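Local coordinates for protein Cas13d (uncultured Ruminococcus sp, PDB 6IV9) that binds a CRISPR RNA as the Cas13d effector, whose two HEPN domains dictate maturation of that RNA and cleavage of the target, at residues E180-V185 with V746-C751; N175-I179 with K524-I528. The protein carries 2 engineered substitutions. All blocks are in the same frame, centred on the assembly; numbering follows the deposited sequence.

Contact 1 of 2, residues E180-V185 with V746-C751; sequences EKILAV and VIAIHC. With nucleotides of chain B.
Val185 and Ile747 are jammed together: CG2 of Val185 sits 3.4 Å from CG1 of Ile747, tighter than two carbons normally pack. The other branch of Ile747 faces a different neighbour, its CG2 lying 3.8 Å from Lys181 CD. CG2 of Ile747 also comes to 3.3 Å from OP1 of A27 of chain B. Lys181 crosses over this branch and then bends at its third side-chain torsion (chi3 -55°), a turn that carries NZ to the RNA backbone. There NZ of Lys181 donates to two consecutive phosphates, at 3.1 Å to OP2 of A27 of chain B and 3.0 Å to OP1 of A28 of chain B, with a weak third bond to O5' of A27 of chain B.

On the other flank, the imidazole of His750 lies against the first helix. Ala184 CB meets it obliquely, 3.8 Å from ND1 of His750, while Glu180 O stands over one face near the rim. Val746 CG1 closes in on the carbonyl of Ala184.

The second shell holds these groups in place. Val291 O takes a hydrogen bond from the ring at ND1, which should limit its rotation, and Tyr304 OH bonds to OE2 of Glu180. The axes of segments 180-185 and 746-751, on helices 168-197 and 713-760, lie 124° apart. The result is an apolar patch flanked by a histidine and a lysine that probably offsets two phosphate charges.

Contact 2 of 2, residues N175-I179 with K524-I528; sequences NILDI and KFDNI. With nucleotides of chain B.
Asn527 reaches Asn175 in an unusual way, its ND2 bonding OD1 of Asn175 at 3.0 Å from above the carbonyl plane, 36° out of it. The acceptor does lie close to the amide plane of Asn527, yet the two amides are turned 63° against each other. Gln171 O accepts from ND2 of Asn175, which settles which end of that amide is the oxygen. Both asparagines lie beside O2 of U23 of chain B.

Lys524 passes across the Asn175 amide, its CD lying 3.3 Å from OD1 of Asn175. Its chain bends at the second torsion (chi2 -45°) and heads for Asp178, where NZ of Lys524 makes a salt bridge of 2.9 Å to OD2 of Asp178, approaching from above the carboxylate plane. The carbons nearer the backbone work too: Lys524 CB lies 3.5 Å from Ile179 CG1 as the two side chains run alongside one another, pointing opposite ways. An alanine in place of Lys524 would lose the amine and would probably leave Asp178 without this mate, beside an RNA phosphate and with its side chain about 4 Å from a bound magnesium ion.

Beneath the polar layer, Ile179 CD1 lies over one face of the Phe525 ring in a CH-pi contact, 4.0 Å from the ring centroid. Ile528 CD1 fills in between, 3.8 Å from Ile179 CD1 and 3.6 Å from Ile176 CG1, while Phe553 meets the Phe525 ring. This is a nearly antiparallel helix pair with an apolar underside and a polar side toward the CRISPR RNA.

Overall arrangement
Helix 168-197 is the element the two contacts share. Going from the N terminus, the chain first passes 175-179 and then, directly after it, 180-185. Contact 2 closes when helix 511-535 returns to the earlier segment, shutting a loop of 344 residues. Contact 1 closes later, when helix 713-760 reaches 180-185 after 560 residues. Each loop starts before the other has closed, so the two cross rather than nest. The centres of the two contacts lie about 14 Å apart. Helix 168-197 is therefore bound to a middle and a late part of the chain, with contact 2 beside U23 of chain B and contact 1 beside A27 and A28 of chain B.

Contact 1 of 2, residues E180-V185 with V746-C751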
# COMPACT_ATOMS: atom_id res chain seq x y z
N GLU A 180 1.41 -7.32 -10.39
CA GLU A 180 2.83 -7.06 -10.68
C GLU A 180 3.15 -5.57 -10.49
O GLU A 180 4.20 -5.30 -10.00
CB GLU A 180 3.28 -7.75 -11.96
CG GLU A 180 3.12 -9.25 -11.85
CD GLU A 180 3.46 -10.06 -13.09
OE1 GLU A 180 4.15 -9.53 -13.92
OE2 GLU A 180 2.99 -11.17 -13.20
N LYS A 181 2.25 -4.67 -10.87
CA LYS A 181 2.53 -3.22 -10.74
C LYS A 181 2.72 -2.88 -9.27
O LYS A 181 3.65 -2.19 -8.96
CB LYS A 181 1.33 -2.34 -11.11
CG LYS A 181 0.87 -2.33 -12.55
CD LYS A 181 0.07 -1.12 -12.94
CE LYS A 181 -1.15 -0.81 -12.12
NZ LYS A 181 -2.15 -0.07 -12.93
N ILE A 182 1.82 -3.35 -8.41
CA ILE A 182 1.92 -3.04 -6.96
C ILE A 182 3.17 -3.68 -6.35
O ILE A 182 3.78 -3.07 -5.53
CB ILE A 182 0.62 -3.28 -6.19
CG1 ILE A 182 0.59 -2.46 -4.90
CG2 ILE A 182 0.38 -4.74 -5.92
CD1 ILE A 182 0.30 -1.02 -5.11
N LEU A 183 3.51 -4.90 -6.75
CA LEU A 183 4.73 -5.55 -6.20
C LEU A 183 5.97 -4.75 -6.64
O LEU A 183 6.87 -4.65 -5.86
CB LEU A 183 4.81 -7.00 -6.66
CG LEU A 183 3.85 -7.94 -5.95
CD1 LEU A 183 3.87 -9.30 -6.61
CD2 LEU A 183 4.19 -8.04 -4.48
N ALA A 184 5.95 -4.21 -7.85
CA ALA A 184 7.09 -3.43 -8.35
C ALA A 184 7.31 -2.20 -7.46
O ALA A 184 8.43 -1.87 -7.17
CB ALA A 184 6.85 -3.02 -9.77
N VAL A 185 6.23 -1.56 -7.04
CA VAL A 185 6.37 -0.38 -6.15
C VAL A 185 7.00 -0.80 -4.82
O VAL A 185 7.96 -0.21 -4.42
CB VAL A 185 4.99 0.24 -5.89
CG1 VAL A 185 5.03 1.21 -4.73
CG2 VAL A 185 4.40 0.89 -7.12
N VAL A 746 7.66 4.71 -10.62
CA VAL A 746 8.14 3.30 -10.55
C VAL A 746 7.17 2.44 -11.36
O VAL A 746 7.61 1.62 -12.10
CB VAL A 746 8.26 2.81 -9.11
CG1 VAL A 746 8.57 1.33 -9.09
CG2 VAL A 746 9.31 3.59 -8.34
N ILE A 747 5.87 2.68 -11.22
CA ILE A 747 4.87 1.90 -12.00
C ILE A 747 5.11 2.19 -13.49
O ILE A 747 5.09 1.27 -14.27
CB ILE A 747 3.44 2.30 -11.58
CG1 ILE A 747 3.12 1.86 -10.15
CG2 ILE A 747 2.43 1.80 -12.58
CD1 ILE A 747 1.84 2.43 -9.63
N ALA A 748 5.39 3.44 -13.82
CA ALA A 748 5.60 3.79 -15.23
C ALA A 748 6.80 3.02 -15.80
O ALA A 748 6.70 2.51 -16.90
CB ALA A 748 5.78 5.28 -15.34
N ILE A 749 7.90 2.94 -15.06
CA ILE A 749 9.11 2.20 -15.53
C ILE A 749 8.80 0.71 -15.65
O ILE A 749 9.14 0.11 -16.65
CB ILE A 749 10.29 2.41 -14.55
CG1 ILE A 749 10.82 3.84 -14.60
CG2 ILE A 749 11.38 1.39 -14.80
CD1 ILE A 749 11.35 4.24 -15.93
N HIS A 750 8.13 0.15 -14.66
CA HIS A 750 7.79 -1.29 -14.69
C HIS A 750 6.95 -1.58 -15.94
O HIS A 750 7.23 -2.53 -16.62
CB HIS A 750 6.99 -1.63 -13.44
CG HIS A 750 6.21 -2.89 -13.56
ND1 HIS A 750 6.77 -4.10 -13.41
CD2 HIS A 750 4.92 -3.11 -13.87
CE1 HIS A 750 5.87 -5.02 -13.59
NE2 HIS A 750 4.74 -4.45 -13.87
N CYS A 751 5.95 -0.76 -16.21
CA CYS A 751 5.05 -0.94 -17.38
C CYS A 751 5.79 -0.77 -18.70
O CYS A 751 5.49 -1.50 -19.62
CB CYS A 751 3.88 0.01 -17.28
SG CYS A 751 2.79 -0.47 -15.92
P A B 28 -4.87 1.85 -11.45
OP1 A B 28 -4.76 0.38 -11.56
OP2 A B 28 -4.73 2.71 -12.67
O5' A B 28 -6.28 2.31 -10.84
C5' A B 28 -7.02 1.56 -9.83
C4' A B 28 -8.44 1.99 -9.97
O4' A B 28 -8.57 3.43 -9.72
C3' A B 28 -9.05 1.77 -11.36
O3' A B 28 -10.46 1.64 -11.18
C2' A B 28 -8.84 3.12 -12.05
O2' A B 28 -9.72 3.38 -13.14
C1' A B 28 -9.03 4.09 -10.88
N9 A B 28 -8.28 5.36 -11.03
C8 A B 28 -6.97 5.49 -11.42
N7 A B 28 -6.55 6.73 -11.48
C5 A B 28 -7.66 7.47 -11.09
C6 A B 28 -7.88 8.85 -11.03
N6 A B 28 -6.95 9.76 -11.27
N1 A B 28 -9.10 9.27 -10.63
C2 A B 28 -10.04 8.36 -10.38
N3 A B 28 -9.98 7.03 -10.50
C4 A B 28 -8.75 6.65 -10.87
P A B 27 -0.90 3.64 -13.90
OP1 A B 27 0.52 4.12 -13.91
OP2 A B 27 -1.20 2.40 -14.60
O5' A B 27 -1.50 3.34 -12.48
C5' A B 27 -1.30 4.34 -11.45
C4' A B 27 -1.91 3.87 -10.19
O4' A B 27 -1.67 4.83 -9.16
C3' A B 27 -3.43 3.73 -10.23
O3' A B 27 -3.80 2.37 -10.26
C2' A B 27 -3.91 4.35 -8.90
O2' A B 27 -4.76 3.47 -8.18
C1' A B 27 -2.59 4.59 -8.16
N9 A B 27 -2.62 5.74 -7.26
C8 A B 27 -2.27 5.70 -5.94
N7 A B 27 -2.46 6.82 -5.31
C5 A B 27 -2.96 7.67 -6.28
C6 A B 27 -3.34 9.03 -6.25
N6 A B 27 -3.30 9.78 -5.14
N1 A B 27 -3.82 9.57 -7.39
C2 A B 27 -3.85 8.82 -8.49
N3 A B 27 -3.47 7.56 -8.66
C4 A B 27 -3.04 7.03 -7.50

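Contact 2 of 2, residues N175-I179 with K524-I528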
# COMPACT_ATOMS: atom_id res chain seq x y z
N ASN A 175 -5.90 -7.99 -14.24
CA ASN A 175 -5.83 -8.13 -12.77
C ASN A 175 -4.45 -8.66 -12.36
O ASN A 175 -3.94 -8.21 -11.36
CB ASN A 175 -7.01 -8.93 -12.23
CG ASN A 175 -8.22 -8.05 -12.04
OD1 ASN A 175 -8.29 -7.31 -11.09
ND2 ASN A 175 -9.14 -8.10 -12.96
N ILE A 176 -3.91 -9.62 -13.11
CA ILE A 176 -2.55 -10.14 -12.82
C ILE A 176 -1.52 -9.03 -13.06
O ILE A 176 -0.65 -8.88 -12.26
CB ILE A 176 -2.22 -11.42 -13.60
CG1 ILE A 176 -3.21 -12.55 -13.28
CG2 ILE A 176 -0.79 -11.84 -13.33
CD1 ILE A 176 -3.08 -13.74 -14.18
N LEU A 177 -1.68 -8.23 -14.11
CA LEU A 177 -0.71 -7.13 -14.37
C LEU A 177 -0.72 -6.14 -13.20
O LEU A 177 0.32 -5.63 -12.90
CB LEU A 177 -1.05 -6.44 -15.68
CG LEU A 177 -1.01 -7.33 -16.92
CD1 LEU A 177 -1.26 -6.51 -18.17
CD2 LEU A 177 0.28 -8.10 -17.00
N ASP A 178 -1.89 -5.90 -12.61
CA ASP A 178 -2.06 -4.98 -11.45
C ASP A 178 -1.28 -5.53 -10.25
O ASP A 178 -0.73 -4.75 -9.51
CB ASP A 178 -3.53 -4.76 -11.10
CG ASP A 178 -4.25 -3.87 -12.09
OD1 ASP A 178 -3.56 -3.19 -12.84
OD2 ASP A 178 -5.47 -3.87 -12.10
N ILE A 179 -1.31 -6.84 -10.06
CA ILE A 179 -0.55 -7.47 -8.95
C ILE A 179 0.93 -7.17 -9.17
O ILE A 179 1.61 -6.83 -8.23
CB ILE A 179 -0.81 -8.99 -8.92
CG1 ILE A 179 -2.22 -9.31 -8.43
CG2 ILE A 179 0.25 -9.70 -8.11
CD1 ILE A 179 -2.62 -10.74 -8.60
N LYS A 524 -7.34 -7.95 -6.42
CA LYS A 524 -6.96 -8.59 -7.70
C LYS A 524 -7.21 -10.10 -7.65
O LYS A 524 -7.76 -10.61 -8.59
CB LYS A 524 -5.53 -8.21 -8.07
CG LYS A 524 -5.26 -6.71 -8.13
CD LYS A 524 -6.30 -5.92 -8.85
CE LYS A 524 -6.15 -4.43 -8.66
NZ LYS A 524 -6.98 -3.67 -9.61
N PHE A 525 -6.81 -10.77 -6.59
CA PHE A 525 -7.05 -12.23 -6.50
C PHE A 525 -8.55 -12.52 -6.49
O PHE A 525 -8.97 -13.47 -7.08
CB PHE A 525 -6.31 -12.84 -5.30
CG PHE A 525 -4.85 -13.11 -5.54
CD1 PHE A 525 -4.43 -14.19 -6.28
CD2 PHE A 525 -3.89 -12.27 -5.01
CE1 PHE A 525 -3.09 -14.42 -6.50
CE2 PHE A 525 -2.55 -12.52 -5.23
CZ PHE A 525 -2.15 -13.60 -5.96
N ASP A 526 -9.32 -11.69 -5.82
CA ASP A 526 -10.79 -11.87 -5.75
C ASP A 526 -11.37 -11.76 -7.16
O ASP A 526 -12.21 -12.55 -7.52
CB ASP A 526 -11.39 -10.83 -4.83
CG ASP A 526 -12.72 -11.20 -4.20
OD1 ASP A 526 -13.14 -12.32 -4.37
OD2 ASP A 526 -13.29 -10.36 -3.52
N ASN A 527 -10.90 -10.79 -7.94
CA ASN A 527 -11.37 -10.62 -9.33
C ASN A 527 -10.97 -11.82 -10.18
O ASN A 527 -11.79 -12.31 -10.93
CB ASN A 527 -10.81 -9.34 -9.95
CG ASN A 527 -11.50 -8.11 -9.42
OD1 ASN A 527 -12.63 -8.17 -8.99
ND2 ASN A 527 -10.81 -6.99 -9.44
N ILE A 528 -9.73 -12.26 -10.04
CA ILE A 528 -9.23 -13.40 -10.84
C ILE A 528 -10.05 -14.64 -10.50
O ILE A 528 -10.45 -15.33 -11.40
CB ILE A 528 -7.73 -13.62 -10.57
CG1 ILE A 528 -6.89 -12.44 -11.08
CG2 ILE A 528 -7.27 -14.94 -11.15
CD1 ILE A 528 -5.51 -12.36 -10.50
P U B 23 -16.64 -2.31 -16.61
OP1 U B 23 -17.21 -3.64 -16.90
OP2 U B 23 -17.11 -1.51 -15.50
O5' U B 23 -15.08 -2.58 -16.39
C5' U B 23 -14.20 -1.64 -15.72
C4' U B 23 -13.01 -2.41 -15.16
O4' U B 23 -13.51 -3.24 -14.08
C3' U B 23 -12.38 -3.39 -16.16
O3' U B 23 -10.97 -3.40 -16.02
C2' U B 23 -12.94 -4.73 -15.75
O2' U B 23 -12.17 -5.86 -16.18
C1' U B 23 -13.05 -4.57 -14.23
N1 U B 23 -14.07 -5.48 -13.69
C2 U B 23 -13.67 -6.51 -12.86
O2 U B 23 -12.52 -6.67 -12.53
N3 U B 23 -14.67 -7.36 -12.46
C4 U B 23 -15.98 -7.31 -12.81
O4 U B 23 -16.75 -8.17 -12.38
C5 U B 23 -16.33 -6.21 -13.65
C6 U B 23 -15.39 -5.35 -14.04